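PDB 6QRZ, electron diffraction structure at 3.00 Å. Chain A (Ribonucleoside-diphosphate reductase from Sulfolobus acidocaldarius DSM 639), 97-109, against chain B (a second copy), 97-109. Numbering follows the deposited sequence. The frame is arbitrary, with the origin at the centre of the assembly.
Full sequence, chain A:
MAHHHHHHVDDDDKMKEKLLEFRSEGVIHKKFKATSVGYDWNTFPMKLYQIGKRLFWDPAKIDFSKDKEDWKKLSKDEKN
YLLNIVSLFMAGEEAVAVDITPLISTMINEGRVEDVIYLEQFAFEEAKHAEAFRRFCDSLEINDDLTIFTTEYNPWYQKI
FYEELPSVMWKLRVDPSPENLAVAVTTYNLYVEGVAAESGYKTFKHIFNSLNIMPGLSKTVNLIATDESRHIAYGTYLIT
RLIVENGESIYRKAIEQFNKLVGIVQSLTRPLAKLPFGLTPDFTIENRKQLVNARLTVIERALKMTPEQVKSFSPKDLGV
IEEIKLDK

Chain A (97-109) AVDITPLISTMIN
Chain B 97-109: AVDITPLISTMIN

Helices can pack by interlocking side chains without a hydrogen bond between them, and this pair of identical segments, related by an exact two-fold axis, illustrates the principle. In each chain an earlier helix reaches 97-98, and a second helix includes 101-109, with phi/psi near -65/-40 over 101-106 and 108, -67/-25 at Met107 and -69/-21 at Asn109, held by i to i+4 bonds such as Ser105(A) N to Thr101(A) O, 2.9 Å. The two helices run nearly antiparallel, at 158°, with axes 10.0 Å apart at closest approach. Register sets Thr101(A) against Ser105(B), CA to CA 6.5 Å, and Val98(A) against Ile108(B), 6.8 Å between CA atoms; symmetry repeats both.

Knob-into-hole packing forms the centre. Thr101(A), chi1 m, points toward chain B and sits among Thr101(B), Ile104(B), Ser105(B) and Ile108(B). Thr101(A) CG2 lies 3.8 Å from Thr101(B) CG2 and 3.7 Å from Ser105(B) CB, methyl against carbon.

Ile108(B), chi1 m and chi2 t, makes an apolar contact, CD1 to Val98(A) CB, 3.8 Å. Ile108(B) CD1 also lies 3.2 Å from Val98(A) O and 3.3 Å from Thr101(A) OG1, close carbon-oxygen contacts that are not hydrogen bonds.

No hydrogen bond crosses between the segments; the contact is one of van der Waals packing, burying 407 Å², both sides summed. Within each segment, Thr106 OG1 donates to Pro102 O, 2.6 Å; Asp99 OD1 is bonded elsewhere in the structure.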

# COMPACT_ATOMS: atom_id res chain seq x y z
N ALA A 97 8.65 1.24 4.93
CA ALA A 97 7.79 1.12 3.76
C ALA A 97 8.25 0.03 2.80
O ALA A 97 7.45 -0.45 1.99
CB ALA A 97 7.71 2.45 3.03
N VAL A 98 9.52 -0.37 2.88
CA VAL A 98 10.04 -1.44 2.03
C VAL A 98 10.27 -2.73 2.80
O VAL A 98 10.41 -3.79 2.16
CB VAL A 98 11.34 -1.01 1.31
CG1 VAL A 98 11.06 0.16 0.38
CG2 VAL A 98 12.40 -0.64 2.32
N ASP A 99 10.30 -2.70 4.13
CA ASP A 99 10.36 -3.92 4.93
C ASP A 99 8.98 -4.48 5.23
O ASP A 99 8.88 -5.55 5.83
CB ASP A 99 11.10 -3.65 6.24
CG ASP A 99 12.59 -3.44 6.03
OD1 ASP A 99 13.14 -4.03 5.07
OD2 ASP A 99 13.20 -2.68 6.80
N ILE A 100 7.91 -3.78 4.82
CA ILE A 100 6.56 -4.28 5.02
C ILE A 100 6.23 -5.40 4.03
O ILE A 100 5.27 -6.14 4.24
CB ILE A 100 5.56 -3.12 4.88
CG1 ILE A 100 4.19 -3.51 5.46
CG2 ILE A 100 5.43 -2.71 3.43
CD1 ILE A 100 4.24 -3.88 6.92
N THR A 101 7.02 -5.54 2.97
CA THR A 101 6.70 -6.51 1.92
C THR A 101 6.69 -7.95 2.42
O THR A 101 5.74 -8.68 2.08
CB THR A 101 7.67 -6.32 0.74
OG1 THR A 101 7.56 -4.98 0.25
CG2 THR A 101 7.33 -7.30 -0.38
N PRO A 102 7.67 -8.43 3.19
CA PRO A 102 7.57 -9.81 3.69
C PRO A 102 6.39 -10.03 4.62
O PRO A 102 5.79 -11.11 4.61
CB PRO A 102 8.90 -10.03 4.42
CG PRO A 102 9.81 -9.00 3.88
CD PRO A 102 8.96 -7.82 3.58
N LEU A 103 6.03 -9.02 5.42
CA LEU A 103 4.88 -9.16 6.31
C LEU A 103 3.58 -9.24 5.53
O LEU A 103 2.66 -9.97 5.93
CB LEU A 103 4.86 -7.99 7.30
CG LEU A 103 3.77 -8.02 8.38
CD1 LEU A 103 3.82 -9.32 9.15
CD2 LEU A 103 3.92 -6.83 9.31
N ILE A 104 3.48 -8.51 4.42
CA ILE A 104 2.30 -8.61 3.57
C ILE A 104 2.25 -9.96 2.88
O ILE A 104 1.20 -10.61 2.84
CB ILE A 104 2.27 -7.45 2.56
CG1 ILE A 104 2.17 -6.11 3.29
CG2 ILE A 104 1.10 -7.61 1.60
CD1 ILE A 104 2.20 -4.91 2.36
N SER A 105 3.38 -10.41 2.34
CA SER A 105 3.42 -11.71 1.68
C SER A 105 3.16 -12.85 2.66
O SER A 105 2.56 -13.86 2.29
CB SER A 105 4.76 -11.91 0.98
OG SER A 105 4.80 -13.15 0.29
N THR A 106 3.61 -12.70 3.91
CA THR A 106 3.33 -13.72 4.91
C THR A 106 1.84 -13.80 5.21
O THR A 106 1.28 -14.90 5.35
CB THR A 106 4.11 -13.43 6.19
OG1 THR A 106 5.51 -13.36 5.89
CG2 THR A 106 3.88 -14.52 7.22
N MET A 107 1.17 -12.65 5.30
CA MET A 107 -0.27 -12.64 5.47
C MET A 107 -1.01 -13.17 4.25
O MET A 107 -2.14 -13.65 4.37
CB MET A 107 -0.76 -11.23 5.81
CG MET A 107 -0.32 -10.75 7.18
SD MET A 107 -0.93 -11.82 8.50
CE MET A 107 -0.12 -11.09 9.92
N ILE A 108 -0.39 -13.08 3.07
CA ILE A 108 -0.98 -13.71 1.89
C ILE A 108 -0.89 -15.22 1.99
O ILE A 108 -1.85 -15.94 1.69
CB ILE A 108 -0.31 -13.18 0.61
CG1 ILE A 108 -0.59 -11.68 0.44
CG2 ILE A 108 -0.79 -13.94 -0.61
CD1 ILE A 108 0.18 -11.04 -0.69
N ASN A 109 0.27 -15.74 2.41
CA ASN A 109 0.40 -17.17 2.64
C ASN A 109 -0.40 -17.64 3.84
O ASN A 109 -0.71 -18.84 3.94
CB ASN A 109 1.88 -17.54 2.83
CG ASN A 109 2.66 -17.46 1.53
OD1 ASN A 109 2.17 -17.85 0.48
ND2 ASN A 109 3.88 -16.93 1.61
N ALA B 97 -4.64 -6.91 -5.60
CA ALA B 97 -4.11 -6.33 -4.38
C ALA B 97 -3.15 -7.26 -3.66
O ALA B 97 -2.34 -6.79 -2.85
CB ALA B 97 -5.25 -5.93 -3.44
N VAL B 98 -3.22 -8.56 -3.93
CA VAL B 98 -2.30 -9.52 -3.32
C VAL B 98 -1.25 -10.03 -4.30
O VAL B 98 -0.25 -10.61 -3.85
CB VAL B 98 -3.07 -10.71 -2.69
CG1 VAL B 98 -3.96 -10.22 -1.57
CG2 VAL B 98 -3.88 -11.42 -3.74
N ASP B 99 -1.44 -9.85 -5.60
CA ASP B 99 -0.41 -10.17 -6.58
C ASP B 99 0.55 -9.01 -6.81
O ASP B 99 1.52 -9.17 -7.56
CB ASP B 99 -1.06 -10.58 -7.91
CG ASP B 99 -1.74 -11.93 -7.83
OD1 ASP B 99 -1.27 -12.78 -7.05
OD2 ASP B 99 -2.74 -12.13 -8.55
N ILE B 100 0.30 -7.86 -6.19
CA ILE B 100 1.21 -6.73 -6.31
C ILE B 100 2.47 -6.93 -5.48
O ILE B 100 3.47 -6.24 -5.70
CB ILE B 100 0.48 -5.44 -5.89
CG1 ILE B 100 1.24 -4.20 -6.36
CG2 ILE B 100 0.30 -5.41 -4.38
CD1 ILE B 100 1.42 -4.13 -7.86
N THR B 101 2.45 -7.88 -4.55
CA THR B 101 3.58 -8.06 -3.63
C THR B 101 4.88 -8.43 -4.34
O THR B 101 5.92 -7.84 -4.02
CB THR B 101 3.21 -9.08 -2.56
OG1 THR B 101 2.05 -8.63 -1.85
CG2 THR B 101 4.36 -9.26 -1.57
N PRO B 102 4.91 -9.38 -5.29
CA PRO B 102 6.18 -9.65 -5.98
C PRO B 102 6.68 -8.48 -6.79
O PRO B 102 7.89 -8.27 -6.89
CB PRO B 102 5.84 -10.85 -6.88
CG PRO B 102 4.63 -11.46 -6.29
CD PRO B 102 3.86 -10.33 -5.71
N LEU B 103 5.77 -7.69 -7.38
CA LEU B 103 6.19 -6.53 -8.16
C LEU B 103 6.80 -5.46 -7.26
O LEU B 103 7.75 -4.77 -7.66
CB LEU B 103 5.01 -5.98 -8.95
CG LEU B 103 5.28 -4.80 -9.89
CD1 LEU B 103 6.40 -5.15 -10.86
CD2 LEU B 103 4.02 -4.41 -10.63
N ILE B 104 6.27 -5.30 -6.05
CA ILE B 104 6.86 -4.36 -5.10
C ILE B 104 8.22 -4.86 -4.63
O ILE B 104 9.19 -4.10 -4.57
CB ILE B 104 5.90 -4.12 -3.92
CG1 ILE B 104 4.60 -3.48 -4.41
CG2 ILE B 104 6.56 -3.23 -2.87
CD1 ILE B 104 3.57 -3.27 -3.32
N SER B 105 8.31 -6.15 -4.29
CA SER B 105 9.59 -6.71 -3.85
C SER B 105 10.63 -6.68 -4.96
O SER B 105 11.82 -6.50 -4.68
CB SER B 105 9.39 -8.14 -3.34
OG SER B 105 10.61 -8.68 -2.86
N THR B 106 10.20 -6.86 -6.21
CA THR B 106 11.14 -6.77 -7.32
C THR B 106 11.69 -5.36 -7.46
O THR B 106 12.88 -5.17 -7.71
CB THR B 106 10.46 -7.21 -8.62
OG1 THR B 106 9.95 -8.54 -8.47
CG2 THR B 106 11.44 -7.18 -9.78
N MET B 107 10.83 -4.35 -7.30
CA MET B 107 11.29 -2.97 -7.31
C MET B 107 12.17 -2.64 -6.11
O MET B 107 12.99 -1.73 -6.18
CB MET B 107 10.10 -2.01 -7.37
CG MET B 107 9.36 -2.05 -8.69
SD MET B 107 10.42 -1.62 -10.08
CE MET B 107 9.31 -1.92 -11.45
N ILE B 108 12.01 -3.38 -5.00
CA ILE B 108 12.92 -3.21 -3.88
C ILE B 108 14.30 -3.77 -4.22
O ILE B 108 15.33 -3.15 -3.94
CB ILE B 108 12.34 -3.87 -2.61
CG1 ILE B 108 11.06 -3.15 -2.19
CG2 ILE B 108 13.36 -3.85 -1.48
CD1 ILE B 108 10.32 -3.83 -1.06
N ASN B 109 14.34 -4.95 -4.85
CA ASN B 109 15.61 -5.50 -5.31
C ASN B 109 16.19 -4.71 -6.47
O ASN B 109 17.39 -4.80 -6.72
CB ASN B 109 15.43 -6.97 -5.71
CG ASN B 109 15.22 -7.87 -4.51
OD1 ASN B 109 15.88 -7.71 -3.48
ND2 ASN B 109 14.31 -8.83 -4.64